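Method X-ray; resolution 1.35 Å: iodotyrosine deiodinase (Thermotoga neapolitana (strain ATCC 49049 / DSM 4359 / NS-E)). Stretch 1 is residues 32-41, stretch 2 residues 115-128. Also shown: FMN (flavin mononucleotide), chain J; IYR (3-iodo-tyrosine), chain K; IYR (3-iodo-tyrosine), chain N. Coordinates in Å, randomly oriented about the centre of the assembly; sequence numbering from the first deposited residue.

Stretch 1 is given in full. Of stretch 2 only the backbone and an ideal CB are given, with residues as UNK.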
ATOM      1  N   LYS A  32       9.939 -11.168   2.476  1.00 11.69           N
ATOM      2  CA  LYS A  32       9.324 -12.347   1.861  1.00 12.99           C
ATOM      3  C   LYS A  32       7.801 -12.258   1.920  1.00 11.77           C
ATOM      4  O   LYS A  32       7.109 -12.604   0.969  1.00 11.66           O
ATOM      5  CB  LYS A  32       9.821 -13.608   2.553  1.00 16.46           C
ATOM      6  CG  LYS A  32      11.250 -13.948   2.180  1.00 22.57           C
ATOM      7  CD  LYS A  32      11.740 -15.156   2.947  1.00 27.57           C
ATOM      8  CE  LYS A  32      13.148 -15.539   2.534  1.00 32.58           C
ATOM      9  NZ  LYS A  32      13.629 -16.715   3.306  1.00 37.26           N
ATOM     10  N   VAL A  33       7.275 -11.773   3.037  1.00 10.19           N
ATOM     11  CA  VAL A  33       5.846 -11.549   3.145  1.00 11.15           C
ATOM     12  C   VAL A  33       5.399 -10.491   2.140  1.00 10.10           C
ATOM     13  O   VAL A  33       4.447 -10.695   1.389  1.00 11.85           O
ATOM     14  CB  VAL A  33       5.453 -11.133   4.560  1.00 11.63           C
ATOM     15  CG1 VAL A  33       3.978 -10.800   4.593  1.00 12.84           C
ATOM     16  CG2 VAL A  33       5.787 -12.252   5.552  1.00 12.56           C
ATOM     17  N   ALA A  34       6.108  -9.366   2.110  1.00  9.62           N
ATOM     18  CA  ALA A  34       5.755  -8.277   1.209  1.00 10.69           C
ATOM     19  C   ALA A  34       5.777  -8.757  -0.243  1.00  9.40           C
ATOM     20  O   ALA A  34       4.955  -8.350  -1.054  1.00 11.63           O
ATOM     21  CB  ALA A  34       6.711  -7.124   1.386  1.00 11.37           C
ATOM     22  N   ASN A  35       6.730  -9.623  -0.554  1.00 10.53           N
ATOM     23  CA  ASN A  35       6.933 -10.092  -1.910  1.00 11.67           C
ATOM     24  C   ASN A  35       5.769 -10.935  -2.427  1.00 10.88           C
ATOM     25  O   ASN A  35       5.611 -11.115  -3.635  1.00 12.03           O
ATOM     26  CB  ASN A  35       8.232 -10.890  -1.944  1.00 11.88           C
ATOM     27  CG  ASN A  35       8.662 -11.256  -3.343  1.00 11.78           C
ATOM     28  OD1 ASN A  35       8.856 -10.386  -4.191  1.00 13.40           O
ATOM     29  ND2 ASN A  35       8.863 -12.552  -3.581  1.00 12.91           N
ATOM     30  N   GLU A  36       4.978 -11.472  -1.504  1.00 11.08           N
ATOM     31  CA  GLU A  36       3.766 -12.218  -1.853  1.00 11.26           C
ATOM     32  C   GLU A  36       2.595 -11.330  -2.257  1.00 11.45           C
ATOM     33  O   GLU A  36       1.575 -11.828  -2.735  1.00 10.62           O
ATOM     34  CB  GLU A  36       3.330 -13.125  -0.701  1.00 11.77           C
ATOM     35  CG  GLU A  36       4.243 -14.312  -0.473  1.00 15.13           C
ATOM     36  CD  GLU A  36       4.315 -15.216  -1.682  1.00 16.52           C
ATOM     37  OE1 GLU A  36       3.281 -15.396  -2.360  1.00 16.40           O
ATOM     38  OE2 GLU A  36       5.408 -15.749  -1.957  1.00 20.38           O
ATOM     39  N   ALA A  37       2.740 -10.022  -2.053  1.00 10.73           N
ATOM     40  CA  ALA A  37       1.689  -9.079  -2.407  1.00 11.12           C
ATOM     41  C   ALA A  37       1.381  -9.084  -3.888  1.00 10.45           C
ATOM     42  O   ALA A  37       2.224  -9.444  -4.709  1.00  9.91           O
ATOM     43  CB  ALA A  37       2.075  -7.678  -1.978  1.00 10.85           C
ATOM     44  N   PRO A  38       0.162  -8.669  -4.235  1.00  9.99           N
ATOM     45  CA  PRO A  38      -0.167  -8.451  -5.641  1.00 10.65           C
ATOM     46  C   PRO A  38       0.546  -7.219  -6.181  1.00 10.20           C
ATOM     47  O   PRO A  38       1.043  -6.387  -5.423  1.00 10.65           O
ATOM     48  CB  PRO A  38      -1.680  -8.234  -5.609  1.00 10.03           C
ATOM     49  CG  PRO A  38      -1.935  -7.638  -4.251  1.00 10.57           C
ATOM     50  CD  PRO A  38      -0.968  -8.362  -3.343  1.00 10.36           C
ATOM     51  N   SER A  39       0.608  -7.115  -7.501  1.00  9.78           N
ATOM     52  CA  SER A  39       1.169  -5.938  -8.142  1.00 10.41           C
ATOM     53  C   SER A  39       0.658  -5.853  -9.561  1.00 10.49           C
ATOM     54  O   SER A  39       0.239  -6.864 -10.147  1.00 10.78           O
ATOM     55  CB  SER A  39       2.700  -5.968  -8.125  1.00 11.11           C
ATOM     56  OG  SER A  39       3.209  -7.124  -8.781  1.00 11.20           O
ATOM     57  N   GLY A  40       0.723  -4.657 -10.133  1.00 11.04           N
ATOM     58  CA  GLY A  40       0.299  -4.457 -11.506  1.00 10.95           C
ATOM     59  C   GLY A  40       1.077  -5.389 -12.412  1.00 11.88           C
ATOM     60  O   GLY A  40       2.307  -5.427 -12.369  1.00 11.95           O
ATOM     61  N   MET A  41       0.347  -6.130 -13.236  1.00 12.46           N
ATOM     62  CA  MET A  41       0.929  -7.108 -14.143  1.00 13.96           C
ATOM     63  C   MET A  41       1.897  -8.083 -13.472  1.00 11.34           C
ATOM     64  O   MET A  41       2.767  -8.662 -14.127  1.00 11.13           O
ATOM     65  CB  MET A  41       1.557  -6.402 -15.337  1.00 21.42           C
ATOM     66  CG  MET A  41       0.512  -5.675 -16.178  1.00 32.57           C
ATOM     67  SD  MET A  41       0.882  -5.728 -17.936  1.00 39.36           S
ATOM     68  CE  MET A  41      -0.504  -4.835 -18.637  1.00 40.27           C
ATOM     69  N   UNK A 115       1.679   2.357  -6.673  1.00 10.26           N
ATOM     70  CA  UNK A 115       0.563   1.755  -5.954  1.00 11.08           C
ATOM     71  C   UNK A 115       0.915   0.368  -5.425  1.00 10.25           C
ATOM     72  O   UNK A 115       0.637   0.026  -4.271  1.00  9.85           O
ATOM     73  CB  UNK A 115      -0.665   1.671  -6.863  1.00 11.08           C
ATOM     74  N   UNK A 116       1.548  -0.426  -6.280  1.00 10.10           N
ATOM     75  CA  UNK A 116       1.895  -1.792  -5.921  1.00 10.36           C
ATOM     76  C   UNK A 116       2.928  -1.834  -4.802  1.00  8.59           C
ATOM     77  O   UNK A 116       2.824  -2.635  -3.870  1.00  9.09           O
ATOM     78  CB  UNK A 116       2.420  -2.542  -7.147  1.00 10.36           C
ATOM     79  N   UNK A 117       3.921  -0.955  -4.877  1.00  8.88           N
ATOM     80  CA  UNK A 117       4.947  -0.946  -3.853  1.00  9.26           C
ATOM     81  C   UNK A 117       4.368  -0.519  -2.506  1.00  8.54           C
ATOM     82  O   UNK A 117       4.664  -1.125  -1.486  1.00 10.36           O
ATOM     83  CB  UNK A 117       6.094  -0.018  -4.259  1.00  9.26           C
ATOM     84  N   UNK A 118       3.511   0.499  -2.496  1.00  8.75           N
ATOM     85  CA  UNK A 118       2.915   0.932  -1.234  1.00  9.94           C
ATOM     86  C   UNK A 118       1.988  -0.120  -0.642  1.00  9.70           C
ATOM     87  O   UNK A 118       1.968  -0.326   0.571  1.00  8.80           O
ATOM     88  CB  UNK A 118       2.145   2.238  -1.439  1.00  9.94           C
ATOM     89  N   UNK A 119       1.277  -0.841  -1.504  1.00  8.79           N
ATOM     90  CA  UNK A 119       0.468  -1.967  -1.053  1.00  9.53           C
ATOM     91  C   UNK A 119       1.369  -2.997  -0.352  1.00  8.94           C
ATOM     92  O   UNK A 119       1.079  -3.456   0.757  1.00  9.74           O
ATOM     93  CB  UNK A 119      -0.275  -2.604  -2.229  1.00  9.53           C
ATOM     94  N   UNK A 120       2.483  -3.344  -0.998  1.00  8.14           N
ATOM     95  CA  UNK A 120       3.446  -4.284  -0.431  1.00 10.03           C
ATOM     96  C   UNK A 120       4.035  -3.757   0.878  1.00  8.81           C
ATOM     97  O   UNK A 120       4.315  -4.534   1.782  1.00  9.86           O
ATOM     98  CB  UNK A 120       4.566  -4.563  -1.435  1.00 10.03           C
ATOM     99  N   UNK A 121       4.219  -2.442   0.987  1.00  8.70           N
ATOM    100  CA  UNK A 121       4.695  -1.862   2.238  1.00  9.46           C
ATOM    101  C   UNK A 121       3.707  -2.134   3.385  1.00  9.69           C
ATOM    102  O   UNK A 121       4.111  -2.390   4.520  1.00 10.19           O
ATOM    103  CB  UNK A 121       4.912  -0.357   2.071  1.00  9.46           C
ATOM    104  N   UNK A 122       2.418  -2.128   3.080  1.00  9.76           N
ATOM    105  CA  UNK A 122       1.420  -2.508   4.068  1.00 10.36           C
ATOM    106  C   UNK A 122       1.646  -3.918   4.585  1.00  9.17           C
ATOM    107  O   UNK A 122       1.633  -4.141   5.792  1.00 10.02           O
ATOM    108  CB  UNK A 122       0.016  -2.391   3.472  1.00 10.36           C
ATOM    109  N   UNK A 123       1.879  -4.867   3.673  1.00  8.81           N
ATOM    110  CA  UNK A 123       2.222  -6.229   4.075  1.00  8.70           C
ATOM    111  C   UNK A 123       3.466  -6.204   4.955  1.00  9.77           C
ATOM    112  O   UNK A 123       3.529  -6.850   5.998  1.00  9.92           O
ATOM    113  CB  UNK A 123       2.446  -7.120   2.851  1.00  8.70           C
ATOM    114  N   UNK A 124       4.473  -5.476   4.492  1.00  9.81           N
ATOM    115  CA  UNK A 124       5.776  -5.427   5.143  1.00 10.78           C
ATOM    116  C   UNK A 124       5.668  -4.967   6.593  1.00 10.16           C
ATOM    117  O   UNK A 124       6.253  -5.567   7.496  1.00 10.33           O
ATOM    118  CB  UNK A 124       6.715  -4.499   4.370  1.00 10.78           C
ATOM    119  N   UNK A 125       4.908  -3.907   6.821  1.00 10.19           N
ATOM    120  CA  UNK A 125       4.773  -3.373   8.175  1.00 10.31           C
ATOM    121  C   UNK A 125       4.095  -4.361   9.117  1.00  9.80           C
ATOM    122  O   UNK A 125       4.472  -4.466  10.285  1.00 11.81           O
ATOM    123  CB  UNK A 125       3.983  -2.063   8.146  1.00 10.31           C
ATOM    124  N   UNK A 126       3.082  -5.065   8.624  1.00  9.81           N
ATOM    125  CA  UNK A 126       2.444  -6.093   9.439  1.00 11.26           C
ATOM    126  C   UNK A 126       3.411  -7.226   9.768  1.00 10.38           C
ATOM    127  O   UNK A 126       3.419  -7.740  10.886  1.00 11.48           O
ATOM    128  CB  UNK A 126       1.213  -6.648   8.721  1.00 11.26           C
ATOM    129  N   UNK A 127       4.243  -7.606   8.799  1.00 10.63           N
ATOM    130  CA  UNK A 127       5.230  -8.662   9.022  1.00 10.58           C
ATOM    131  C   UNK A 127       6.266  -8.251  10.063  1.00 10.77           C
ATOM    132  O   UNK A 127       6.658  -9.052  10.916  1.00 12.80           O
ATOM    133  CB  UNK A 127       5.927  -9.021   7.708  1.00 10.58           C
ATOM    134  N   UNK A 128       6.712  -7.001  10.003  1.00 11.52           N
ATOM    135  CA  UNK A 128       7.665  -6.522  10.985  1.00 11.42           C
ATOM    136  C   UNK A 128       7.031  -6.597  12.371  1.00 12.36           C
ATOM    137  O   UNK A 128       7.672  -7.013  13.332  1.00 13.69           O
ATOM    138  CB  UNK A 128       8.114  -5.095  10.662  1.00 11.42           C
TER
HETATM  139  N1  FMN J 301      -6.029  -7.117 -12.298  1.00 10.54           N
HETATM  140  C2  FMN J 301      -6.899  -6.963 -13.341  1.00 12.22           C
HETATM  141  O2  FMN J 301      -7.453  -7.963 -13.797  1.00 14.46           O
HETATM  142  N3  FMN J 301      -7.152  -5.715 -13.861  1.00 12.48           N
HETATM  143  C4  FMN J 301      -6.533  -4.605 -13.338  1.00 12.22           C
HETATM  144  O4  FMN J 301      -6.767  -3.482 -13.804  1.00 12.46           O
HETATM  145  C4A FMN J 301      -5.651  -4.763 -12.275  1.00 10.04           C
HETATM  146  N5  FMN J 301      -5.013  -3.661 -11.748  1.00 11.73           N
HETATM  147  C5A FMN J 301      -4.160  -3.817 -10.675  1.00 10.19           C
HETATM  148  C6  FMN J 301      -3.558  -2.699 -10.123  1.00 10.71           C
HETATM  149  C7  FMN J 301      -2.699  -2.814  -9.041  1.00 10.85           C
HETATM  150  C7M FMN J 301      -2.080  -1.564  -8.471  1.00 11.90           C
HETATM  151  C8  FMN J 301      -2.449  -4.068  -8.509  1.00 10.52           C
HETATM  152  C8M FMN J 301      -1.534  -4.236  -7.344  1.00 12.02           C
HETATM  153  C9  FMN J 301      -3.044  -5.196  -9.066  1.00 10.36           C
HETATM  154  C9A FMN J 301      -3.914  -5.078 -10.143  1.00  9.86           C
HETATM  155  N10 FMN J 301      -4.505  -6.193 -10.716  1.00 10.60           N
HETATM  156  C10 FMN J 301      -5.395  -6.029 -11.756  1.00 10.23           C
HETATM  157  C1' FMN J 301      -4.236  -7.561 -10.169  1.00  9.81           C
HETATM  158  C2' FMN J 301      -2.862  -8.057 -10.691  1.00 10.17           C
HETATM  159  O2' FMN J 301      -2.905  -8.451 -12.060  1.00 10.77           O
HETATM  160  C3' FMN J 301      -2.399  -9.221  -9.814  1.00 10.60           C
HETATM  161  O3' FMN J 301      -2.140  -8.687  -8.529  1.00 10.97           O
HETATM  162  C4' FMN J 301      -1.169  -9.955 -10.336  1.00 10.27           C
HETATM  163  O4' FMN J 301      -1.460 -10.567 -11.572  1.00 11.68           O
HETATM  164  C5' FMN J 301      -0.694 -11.031  -9.365  1.00 11.16           C
HETATM  165  O5' FMN J 301      -1.773 -11.888  -9.049  1.00 10.63           O
HETATM  166  P   FMN J 301      -1.552 -13.109  -8.034  1.00 11.34           P
HETATM  167  O1P FMN J 301      -0.351 -13.907  -8.499  1.00 11.08           O
HETATM  168  O2P FMN J 301      -2.819 -13.937  -8.108  1.00 11.11           O
HETATM  169  O3P FMN J 301      -1.437 -12.587  -6.620  1.00 12.07           O
HETATM  170  N   IYR K 302      -7.196  -2.936 -16.575  1.00 14.11           N
HETATM  171  CA  IYR K 302      -6.940  -3.907 -17.612  1.00 13.87           C
HETATM  172  CB  IYR K 302      -5.471  -4.306 -17.836  1.00 14.79           C
HETATM  173  CC  IYR K 302      -4.724  -4.816 -16.651  1.00 12.81           C
HETATM  174  CD  IYR K 302      -3.849  -3.970 -15.989  1.00 13.48           C
HETATM  175  CE  IYR K 302      -3.095  -4.396 -14.890  1.00 12.53           C
HETATM  176  IE  IYR K 302      -1.880  -3.057 -13.989  1.00 21.56           I
HETATM  177  CF  IYR K 302      -3.220  -5.720 -14.452  1.00 12.42           C
HETATM  178  OF  IYR K 302      -2.515  -6.236 -13.386  1.00 12.57           O
HETATM  179  CG  IYR K 302      -4.099  -6.601 -15.117  1.00 12.19           C
HETATM  180  CH  IYR K 302      -4.842  -6.137 -16.195  1.00 11.56           C
HETATM  181  C   IYR K 302      -7.704  -5.202 -17.421  1.00 14.73           C
HETATM  182  O   IYR K 302      -7.816  -6.129 -18.224  1.00 16.18           O
HETATM  183  OXT IYR K 302      -8.334  -5.312 -16.229  1.00 13.61           O
HETATM  184  N   IYR N 305      -1.147   7.124 -11.173  1.00 53.79           N
HETATM  185  CA  IYR N 305       0.003   7.997 -11.075  1.00 53.51           C
HETATM  186  CB  IYR N 305       1.206   7.453 -10.279  1.00 47.47           C
HETATM  187  CC  IYR N 305       1.170   7.894  -8.861  1.00 39.85           C
HETATM  188  CD  IYR N 305       0.976   6.949  -7.853  1.00 35.86           C
HETATM  189  CE  IYR N 305       0.945   7.319  -6.509  1.00 32.21           C
HETATM  190  IE  IYR N 305       0.661   5.897  -5.090  1.00 32.17           I
HETATM  191  CF  IYR N 305       1.109   8.672  -6.194  1.00 32.33           C
HETATM  192  OF  IYR N 305       1.097   9.157  -4.918  1.00 33.37           O
HETATM  193  CG  IYR N 305       1.303   9.640  -7.201  1.00 33.43           C
HETATM  194  CH  IYR N 305       1.335   9.248  -8.526  1.00 37.42           C
HETATM  195  C   IYR N 305       0.553   8.362 -12.443  1.00 57.58           C
HETATM  196  O   IYR N 305       0.925   9.464 -12.861  1.00 59.14           O
HETATM  197  OXT IYR N 305       0.638   7.298 -13.287  1.00 58.67           O

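Stretch 2 is helical throughout, with phi near -60° and psi near -40°, so its positions face stretch 1 at intervals of three or four residues: 116, 119, 120, 123, 124 and 127.

Position 115 has nothing of stretch 1 within 5.5 Å of its ideal CB, so stretch 1 sets no preference. It is Glu115. Its CB lies 3.9 Å from FMN C7M, and its OE2 takes a weak hydrogen bond from the chain N iodotyrosine.

Position 116 points toward stretch 1. Its ideal CB is 3.6 Å from Ser39 CB and 4.0 Å from Gly40 N, a backbone donor. The space is tight and the flavin methyl C8M is close by. A small residue suits, and an acceptor could use the amide; Ser, Thr, Ala or Cys are reasonable. It is Ser116, chi1 m. Gly40 N donates to Ser116 OG at 3.0 Å and 164°, a nearly straight hydrogen bond.

Positions 117 and 118 have no stretch 1 atom near the ideal CB, and 117 points away. Many residues would do. They are Val117 and Trp118.

Position 119 points toward stretch 1 but starts farther off, its ideal CB 5.1 Å from Pro38 O. Ala37 CB and the Pro38 ring offer an apolar surface, so Leu, Ile or Met could reach it. It is Leu119, whose CD2 lies 3.8 Å from Pro38 CD and 4.0 Å from Ala37 CB.

Position 120 points sideways. Its ideal CB is 3.8 Å from Ala34 O and 4.0 Å from Ala37 CB, which favours Ala, Gly or Ser. It is Ala120. Its backbone O is 3.6 Å from Ala34 CB.

Position 121 points away, so many residues would do. It is Val121. Position 122 is out of reach of stretch 1, but its ideal CB would be crowded by Leu119 O at 3.1 Å. Glycine avoids this, and it is Gly122.

Position 123 points toward stretch 1, its ideal CB 3.9 Å from Ala34 CA. The chain from Val33 to Pro38 passes alongside, offering apolar surface and the carbonyl of Glu36. A long apolar or aromatic residue suits: Leu, Met, Phe or Tyr. It is Tyr123, with the largest covered area of either stretch. Ala37 CB sits over one ring face, 3.8 Å from the centroid of the Tyr123 ring, a CH-pi contact. Val33 O meets the ring edge, 3.4 Å from Tyr123 CD2. A water joins Tyr123 OH (2.8 Å from its oxygen) to Glu36 O (2.9 Å), donating to the carbonyl.

Position 124 points sideways, with its ideal CB 4.0 Å from Ala34 CB. Apolar residues such as Leu, Val or Ala fit. It is Leu124, in contact there.

Positions 125 and 126 meet nothing of stretch 1, which sets no limit. They are Leu125 and Leu126.

Position 127 points toward stretch 1, its ideal CB 3.8 Å from Val33 CB. Small residues, Ala, Gly or Ser, are the simplest fit. It is Ala127, packing there.

Position 128 is out of reach, so many residues would do. It is Leu128.

Stretch 2, residues 115-128: ESVWLAVGYLLLAL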
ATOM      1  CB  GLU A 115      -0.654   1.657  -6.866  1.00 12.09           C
ATOM      2  CG  GLU A 115      -1.278   2.993  -7.231  1.00 14.41           C
ATOM      3  CD  GLU A 115      -0.699   3.629  -8.487  1.00 15.08           C
ATOM      4  OE1 GLU A 115       0.369   3.206  -8.976  1.00 14.15           O
ATOM      5  OE2 GLU A 115      -1.341   4.566  -9.001  1.00 18.83           O
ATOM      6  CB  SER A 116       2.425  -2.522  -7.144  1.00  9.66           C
ATOM      7  OG  SER A 116       1.444  -2.571  -8.169  1.00 10.93           O
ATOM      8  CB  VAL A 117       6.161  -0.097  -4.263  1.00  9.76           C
ATOM      9  CG1 VAL A 117       7.094   0.098  -3.084  1.00 11.82           C
ATOM     10  CG2 VAL A 117       6.893  -0.761  -5.442  1.00 10.27           C
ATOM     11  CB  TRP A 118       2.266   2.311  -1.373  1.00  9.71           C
ATOM     12  CG  TRP A 118       3.334   3.345  -1.302  1.00 10.18           C
ATOM     13  CD1 TRP A 118       3.982   3.943  -2.350  1.00 11.54           C
ATOM     14  CD2 TRP A 118       3.953   3.845  -0.108  1.00 10.71           C
ATOM     15  NE1 TRP A 118       4.965   4.789  -1.873  1.00 11.45           N
ATOM     16  CE2 TRP A 118       4.955   4.753  -0.502  1.00 10.83           C
ATOM     17  CE3 TRP A 118       3.756   3.607   1.254  1.00 11.72           C
ATOM     18  CZ2 TRP A 118       5.744   5.436   0.420  1.00 11.23           C
ATOM     19  CZ3 TRP A 118       4.536   4.280   2.160  1.00 10.81           C
ATOM     20  CH2 TRP A 118       5.519   5.182   1.744  1.00 10.93           C
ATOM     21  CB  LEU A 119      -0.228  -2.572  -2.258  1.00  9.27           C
ATOM     22  CG  LEU A 119      -1.331  -3.588  -2.017  1.00  9.38           C
ATOM     23  CD1 LEU A 119      -2.170  -3.702  -3.274  1.00 10.54           C
ATOM     24  CD2 LEU A 119      -0.751  -4.932  -1.655  1.00 11.45           C
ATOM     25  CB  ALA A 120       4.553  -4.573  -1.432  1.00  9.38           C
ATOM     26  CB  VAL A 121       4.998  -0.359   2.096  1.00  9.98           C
ATOM     27  CG1 VAL A 121       5.207   0.280   3.479  1.00 10.64           C
ATOM     28  CG2 VAL A 121       6.206  -0.134   1.209  1.00 11.63           C
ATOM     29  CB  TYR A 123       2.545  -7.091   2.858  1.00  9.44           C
ATOM     30  CG  TYR A 123       1.381  -7.686   2.093  1.00  9.87           C
ATOM     31  CD1 TYR A 123       0.203  -6.984   1.878  1.00 10.83           C
ATOM     32  CD2 TYR A 123       1.497  -8.956   1.542  1.00  9.95           C
ATOM     33  CE1 TYR A 123      -0.836  -7.540   1.154  1.00  9.40           C
ATOM     34  CE2 TYR A 123       0.467  -9.524   0.809  1.00 10.55           C
ATOM     35  CZ  TYR A 123      -0.697  -8.814   0.625  1.00  9.61           C
ATOM     36  OH  TYR A 123      -1.731  -9.361  -0.094  1.00 10.29           O
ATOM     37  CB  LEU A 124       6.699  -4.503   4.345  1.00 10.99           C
ATOM     38  CG  LEU A 124       8.206  -4.681   4.468  1.00 14.90           C
ATOM     39  CD1 LEU A 124       8.893  -3.981   3.301  1.00 18.46           C
ATOM     40  CD2 LEU A 124       8.700  -4.142   5.791  1.00 18.18           C
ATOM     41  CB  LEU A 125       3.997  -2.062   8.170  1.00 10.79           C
ATOM     42  CG  LEU A 125       4.636  -0.923   7.377  1.00 11.95           C
ATOM     43  CD1 LEU A 125       3.803   0.345   7.548  1.00 12.51           C
ATOM     44  CD2 LEU A 125       6.071  -0.682   7.817  1.00 15.28           C
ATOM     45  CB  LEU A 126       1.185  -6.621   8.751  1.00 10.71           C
ATOM     46  CG  LEU A 126       0.054  -5.599   8.692  1.00 12.68           C
ATOM     47  CD1 LEU A 126      -1.047  -6.058   7.744  1.00 14.70           C
ATOM     48  CD2 LEU A 126      -0.491  -5.339  10.080  1.00 13.23           C
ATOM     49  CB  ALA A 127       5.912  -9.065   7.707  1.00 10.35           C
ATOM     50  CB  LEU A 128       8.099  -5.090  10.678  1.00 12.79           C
ATOM     51  CG  LEU A 128       8.996  -4.923   9.454  1.00 13.32           C
ATOM     52  CD1 LEU A 128       9.256  -3.452   9.239  1.00 14.80           C
ATOM     53  CD2 LEU A 128      10.318  -5.667   9.625  1.00 14.10           C
TER
HETATM   54  O   HOH W   1      -0.854 -11.752  -1.223  1.00 11.95           O
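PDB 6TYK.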